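Side-chain contacts in phosphotransferase system, mannose/fructose/N-acetylgalactosamine-specific component IIB (Thermoanaerobacter tengcongensis, PDB 3LFJ), which probably passes phosphate from a phosphohistidine protein to an incoming sugar, as the IIB component of a mannose-family phosphotransferase system: residues 52-57 / 107-112; 111-114 / 119-122. All blocks are in the same frame, centred on the assembly; numbering follows the deposited sequence.

Interaction 1: residues 52-57 / 107-112; sequences VIIDDE and IDTCKR
Thr109 lays its methyl CG2 against the end of strand 50-54, 3.4 Å from the carbonyl oxygen Ile54 O and 4.1 Å from the branch methyl Ile54 CG2. The methyl can do this because CG2 stands anti to the backbone N (chi1 -58° to OG1), which leaves the hydroxyl beside that N. There Thr109 OG1 hydrogen-bonds Asn106 OD1, just before the helix, and accepts from a water at 2.9 Å that in turn takes the Asp56 N-H at 2.8 Å. One residue thus meets the strand end with carbon and the following turn through water. The setting is a largely parallel alpha/beta sheet, in which strand 50-54 lies next to strand 98-104 and helix 107-115 follows the latter; the segments meet where strand 50-54 gives way to helix 56-60. Asp55 is the N-cap of that helix, its OD2 accepting from Leu58 N. Farther along, Arg112 reaches over with its chain bent at chi3 and grips a single oxygen end-on: NH2 lies 2.9 Å and NH1 3.1 Å from Asp56 OD2, a salt bridge. The oxygen lies in the guanidinium plane, but the carboxylate plane is turned 65° from it; both nitrogens arrive from the same face of the carboxylate, NH2 on the syn side and nearer the plane, NH1 well above it. Asp56 OD1 accepts from Val83 N, which should help fix the carboxylate's rotation.

Interaction 2: residues 111-114 / 119-122; sequences KRVM and PITT
Met114 reaches from the last turn of helix 107-115 to Ile120, in the loop that leads on to strand 122-127, and the contact can be followed atom by atom along its chain. From CB, the chain leaves with CG anti to the carbonyl carbon (chi1 -63°), and although the CB bond itself is not aimed at the loop, this torsion and the extended one after it carry the rest of the side chain there. CG is the first atom to touch, 3.8 Å from the terminal methyl Ile120 CD1. Next comes the sulfur: SD lies 4.0 Å from Ile120 CB, with CD1 of the same residue only slightly farther off. A bend at chi3 (72°) then sets the methyl CE 3.8 Å from Ile120 CB and 3.6 Å from the backbone oxygen Ile120 O. The two side chains cross at about a right angle, and the isoleucine is touched at its terminal methyl and at its branch carbon CB. Val113 adds a lighter touch, its CG2 standing 4.4 Å from Ile120 CD1. This is plain core packing, closing the turn between a helix and the next strand of the largely parallel sheet: Leu154 and Tyr158 of helix 145-158 also touch Met114, while Leu102 and Phe104 of strand 98-104 touch Ile120. With an alanine in place of Met114, CG, SD and CE would be gone, which would probably open a gap beside Ile120 and leave its CB and CD1 without their main neighbour across this turn. Between the two segments the chemistry is that of thioether and hydrocarbon surfaces, so the fit depends on shape and close van der Waals contact, with no directional polar bond fixing the sulfur.

How the interactions relate
Helix 107-115 serves both contacts in turn, the two sharing Lys111 and Arg112, with their centres about 10 Å apart. Along the chain, strand 50-54 and the start of helix 56-60 come first, the helix follows some fifty residues later, and the loop before strand 122-127 comes after four intervening residues. Interaction 1 thus joins segments far apart in sequence, whereas interaction 2 is local. They meet directly in the core, where Ile54 CG2 packs 3.9 Å from Val113 CG1 and Cys110 SG 4.0 Å from Ile120 CD1. Helix 107-115 forms the beta-alpha-beta crossover between parallel strands 98-104 and 122-127, which flank strand 22-30; interaction 1 packs it against the C-terminal end of strand 50-54, interaction 2 against its own exit loop.

Interaction 1: residues 52-57 / 107-112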
loop_
_atom_site.group_PDB
_atom_site.type_symbol
_atom_site.label_atom_id
_atom_site.label_comp_id
_atom_site.label_asym_id
_atom_site.label_seq_id
_atom_site.Cartn_x
_atom_site.Cartn_y
_atom_site.Cartn_z
ATOM N N VAL A 52 4.035 5.941 -5.921
ATOM C CA VAL A 52 2.797 6.687 -6.010
ATOM C C VAL A 52 2.045 6.478 -4.712
ATOM O O VAL A 52 1.631 5.368 -4.392
ATOM C CB VAL A 52 1.944 6.246 -7.203
ATOM C CG1 VAL A 52 0.567 6.927 -7.166
ATOM C CG2 VAL A 52 2.673 6.590 -8.503
ATOM N N ILE A 53 1.902 7.558 -3.955
ATOM C CA ILE A 53 1.105 7.531 -2.727
ATOM C C ILE A 53 -0.302 7.942 -3.077
ATOM O O ILE A 53 -0.517 8.988 -3.706
ATOM C CB ILE A 53 1.649 8.490 -1.665
ATOM C CG1 ILE A 53 3.086 8.097 -1.290
ATOM C CG2 ILE A 53 0.714 8.457 -0.426
ATOM C CD1 ILE A 53 3.774 9.103 -0.377
ATOM N N ILE A 54 -1.261 7.098 -2.712
ATOM C CA ILE A 54 -2.671 7.413 -2.953
ATOM C C ILE A 54 -3.333 7.641 -1.607
ATOM O O ILE A 54 -3.456 6.715 -0.801
ATOM C CB ILE A 54 -3.423 6.290 -3.727
ATOM C CG1 ILE A 54 -2.774 6.071 -5.086
ATOM C CG2 ILE A 54 -4.886 6.700 -3.905
ATOM C CD1 ILE A 54 -3.350 4.866 -5.862
ATOM N N ASP A 55 -3.706 8.894 -1.339
ATOM C CA ASP A 55 -4.330 9.269 -0.079
ATOM C C ASP A 55 -4.992 10.639 -0.231
ATOM O O ASP A 55 -4.342 11.602 -0.647
ATOM C CB ASP A 55 -3.267 9.337 1.021
ATOM C CG ASP A 55 -3.878 9.491 2.379
ATOM O OD1 ASP A 55 -4.431 8.490 2.903
ATOM O OD2 ASP A 55 -3.836 10.610 2.935
ATOM N N ASP A 56 -6.265 10.737 0.148
ATOM C CA ASP A 56 -6.997 11.998 -0.026
ATOM C C ASP A 56 -6.486 13.064 0.921
ATOM O O ASP A 56 -6.491 14.243 0.558
ATOM C CB ASP A 56 -8.483 11.790 0.254
ATOM C CG ASP A 56 -9.235 11.147 -0.900
ATOM O OD1 ASP A 56 -8.736 11.081 -2.047
ATOM O OD2 ASP A 56 -10.402 10.755 -0.640
ATOM N N GLU A 57 -6.065 12.677 2.127
ATOM C CA GLU A 57 -5.549 13.667 3.099
ATOM C C GLU A 57 -4.206 14.199 2.622
ATOM O O GLU A 57 -3.983 15.414 2.599
ATOM C CB GLU A 57 -5.384 13.049 4.494
ATOM C CG GLU A 57 -6.687 12.867 5.252
ATOM C CD GLU A 57 -6.498 12.471 6.711
ATOM O OE1 GLU A 57 -5.363 12.558 7.235
ATOM O OE2 GLU A 57 -7.507 12.074 7.336
ATOM N N ILE A 107 -6.029 0.697 4.862
ATOM C CA ILE A 107 -6.788 -0.299 4.125
ATOM C C ILE A 107 -7.976 0.294 3.383
ATOM O O ILE A 107 -8.219 -0.046 2.220
ATOM C CB ILE A 107 -7.239 -1.454 5.060
ATOM C CG1 ILE A 107 -6.023 -2.252 5.516
ATOM C CG2 ILE A 107 -8.238 -2.357 4.334
ATOM C CD1 ILE A 107 -6.278 -3.089 6.768
ATOM N N ASP A 108 -8.697 1.215 4.025
ATOM C CA ASP A 108 -9.852 1.789 3.370
ATOM C C ASP A 108 -9.546 2.466 2.036
ATOM O O ASP A 108 -10.315 2.367 1.074
ATOM C CB ASP A 108 -10.562 2.774 4.276
ATOM C CG ASP A 108 -11.865 3.234 3.675
ATOM O OD1 ASP A 108 -12.000 4.430 3.348
ATOM O OD2 ASP A 108 -12.752 2.369 3.466
ATOM N N THR A 109 -8.425 3.181 1.965
ATOM C CA THR A 109 -8.106 3.863 0.728
ATOM C C THR A 109 -7.755 2.849 -0.354
ATOM O O THR A 109 -8.129 3.012 -1.510
ATOM C CB THR A 109 -6.985 4.895 0.936
ATOM O OG1 THR A 109 -7.390 5.838 1.948
ATOM C CG2 THR A 109 -6.695 5.647 -0.355
ATOM N N CYS A 110 -7.069 1.779 0.042
ATOM C CA CYS A 110 -6.780 0.703 -0.889
ATOM C C CYS A 110 -8.088 0.074 -1.399
ATOM O O CYS A 110 -8.258 -0.119 -2.602
ATOM C CB CYS A 110 -5.872 -0.334 -0.227
ATOM S SG CYS A 110 -5.465 -1.704 -1.328
ATOM N N LYS A 111 -9.022 -0.195 -0.490
ATOM C CA LYS A 111 -10.325 -0.746 -0.883
ATOM C C LYS A 111 -11.037 0.170 -1.874
ATOM O O LYS A 111 -11.566 -0.284 -2.886
ATOM C CB LYS A 111 -11.210 -1.013 0.342
ATOM C CG LYS A 111 -12.670 -1.366 -0.003
ATOM C CD LYS A 111 -13.490 -1.508 1.278
ATOM C CE LYS A 111 -14.699 -2.416 1.101
ATOM N NZ LYS A 111 -15.609 -1.990 0.016
ATOM N N ARG A 112 -11.032 1.474 -1.599
ATOM C CA ARG A 112 -11.673 2.401 -2.523
ATOM C C ARG A 112 -11.091 2.341 -3.937
ATOM O O ARG A 112 -11.845 2.366 -4.933
ATOM C CB ARG A 112 -11.628 3.832 -1.984
ATOM C CG ARG A 112 -12.547 4.037 -0.799
ATOM C CD ARG A 112 -12.218 5.342 -0.091
ATOM N NE ARG A 112 -12.408 6.476 -0.988
ATOM C CZ ARG A 112 -11.805 7.653 -0.827
ATOM N NH1 ARG A 112 -10.966 7.813 0.188
ATOM N NH2 ARG A 112 -12.038 8.648 -1.685
HETATM O O HOH W 1 -7.823 8.615 1.185
#

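Interaction 2: residues 111-114 / 119-122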
loop_
_atom_site.group_PDB
_atom_site.type_symbol
_atom_site.label_atom_id
_atom_site.label_comp_id
_atom_site.label_asym_id
_atom_site.label_seq_id
_atom_site.Cartn_x
_atom_site.Cartn_y
_atom_site.Cartn_z
ATOM N N LYS A 111 -9.022 -0.195 -0.490
ATOM C CA LYS A 111 -10.325 -0.746 -0.883
ATOM C C LYS A 111 -11.037 0.170 -1.874
ATOM O O LYS A 111 -11.566 -0.284 -2.886
ATOM C CB LYS A 111 -11.210 -1.013 0.342
ATOM C CG LYS A 111 -12.670 -1.366 -0.003
ATOM C CD LYS A 111 -13.490 -1.508 1.278
ATOM C CE LYS A 111 -14.699 -2.416 1.101
ATOM N NZ LYS A 111 -15.609 -1.990 0.016
ATOM N N ARG A 112 -11.032 1.474 -1.599
ATOM C CA ARG A 112 -11.673 2.401 -2.523
ATOM C C ARG A 112 -11.091 2.341 -3.937
ATOM O O ARG A 112 -11.845 2.366 -4.933
ATOM C CB ARG A 112 -11.628 3.832 -1.984
ATOM C CG ARG A 112 -12.547 4.037 -0.799
ATOM C CD ARG A 112 -12.218 5.342 -0.091
ATOM N NE ARG A 112 -12.408 6.476 -0.988
ATOM C CZ ARG A 112 -11.805 7.653 -0.827
ATOM N NH1 ARG A 112 -10.966 7.813 0.188
ATOM N NH2 ARG A 112 -12.038 8.648 -1.685
ATOM N N VAL A 113 -9.763 2.268 -4.065
ATOM C CA VAL A 113 -9.191 2.210 -5.402
ATOM C C VAL A 113 -9.426 0.866 -6.073
ATOM O O VAL A 113 -9.642 0.813 -7.273
ATOM C CB VAL A 113 -7.698 2.588 -5.485
ATOM C CG1 VAL A 113 -7.493 4.056 -5.084
ATOM C CG2 VAL A 113 -6.857 1.670 -4.669
ATOM N N MET A 114 -9.388 -0.216 -5.309
ATOM C CA MET A 114 -9.688 -1.507 -5.916
ATOM C C MET A 114 -11.160 -1.575 -6.325
ATOM O O MET A 114 -11.483 -2.087 -7.396
ATOM C CB MET A 114 -9.305 -2.646 -4.981
ATOM C CG MET A 114 -7.816 -2.660 -4.719
ATOM S SD MET A 114 -7.265 -4.190 -3.948
ATOM C CE MET A 114 -7.433 -5.307 -5.332
ATOM N N PRO A 119 -6.291 -2.427 -10.647
ATOM C CA PRO A 119 -5.919 -3.821 -10.409
ATOM C C PRO A 119 -4.682 -3.900 -9.554
ATOM O O PRO A 119 -3.608 -3.452 -9.939
ATOM C CB PRO A 119 -5.642 -4.356 -11.811
ATOM C CG PRO A 119 -5.166 -3.183 -12.576
ATOM C CD PRO A 119 -5.813 -1.948 -11.958
ATOM N N ILE A 120 -4.869 -4.430 -8.362
ATOM C CA ILE A 120 -3.760 -4.718 -7.478
ATOM C C ILE A 120 -3.682 -6.227 -7.293
ATOM O O ILE A 120 -4.679 -6.864 -6.952
ATOM C CB ILE A 120 -3.957 -4.019 -6.137
ATOM C CG1 ILE A 120 -3.920 -2.504 -6.348
ATOM C CG2 ILE A 120 -2.879 -4.454 -5.150
ATOM C CD1 ILE A 120 -4.105 -1.711 -5.063
ATOM N N THR A 121 -2.498 -6.778 -7.537
ATOM C CA THR A 121 -2.320 -8.234 -7.525
ATOM C C THR A 121 -1.700 -8.732 -6.219
ATOM O O THR A 121 -1.976 -9.853 -5.785
ATOM C CB THR A 121 -1.483 -8.730 -8.725
ATOM O OG1 THR A 121 -0.244 -8.006 -8.828
ATOM C CG2 THR A 121 -2.264 -8.589 -10.021
ATOM N N THR A 122 -0.855 -7.900 -5.612
ATOM C CA THR A 122 -0.187 -8.229 -4.360
ATOM C C THR A 122 -0.314 -7.026 -3.443
ATOM O O THR A 122 -0.049 -5.893 -3.859
ATOM C CB THR A 122 1.306 -8.507 -4.568
ATOM O OG1 THR A 122 1.463 -9.658 -5.404
ATOM C CG2 THR A 122 2.012 -8.763 -3.235
#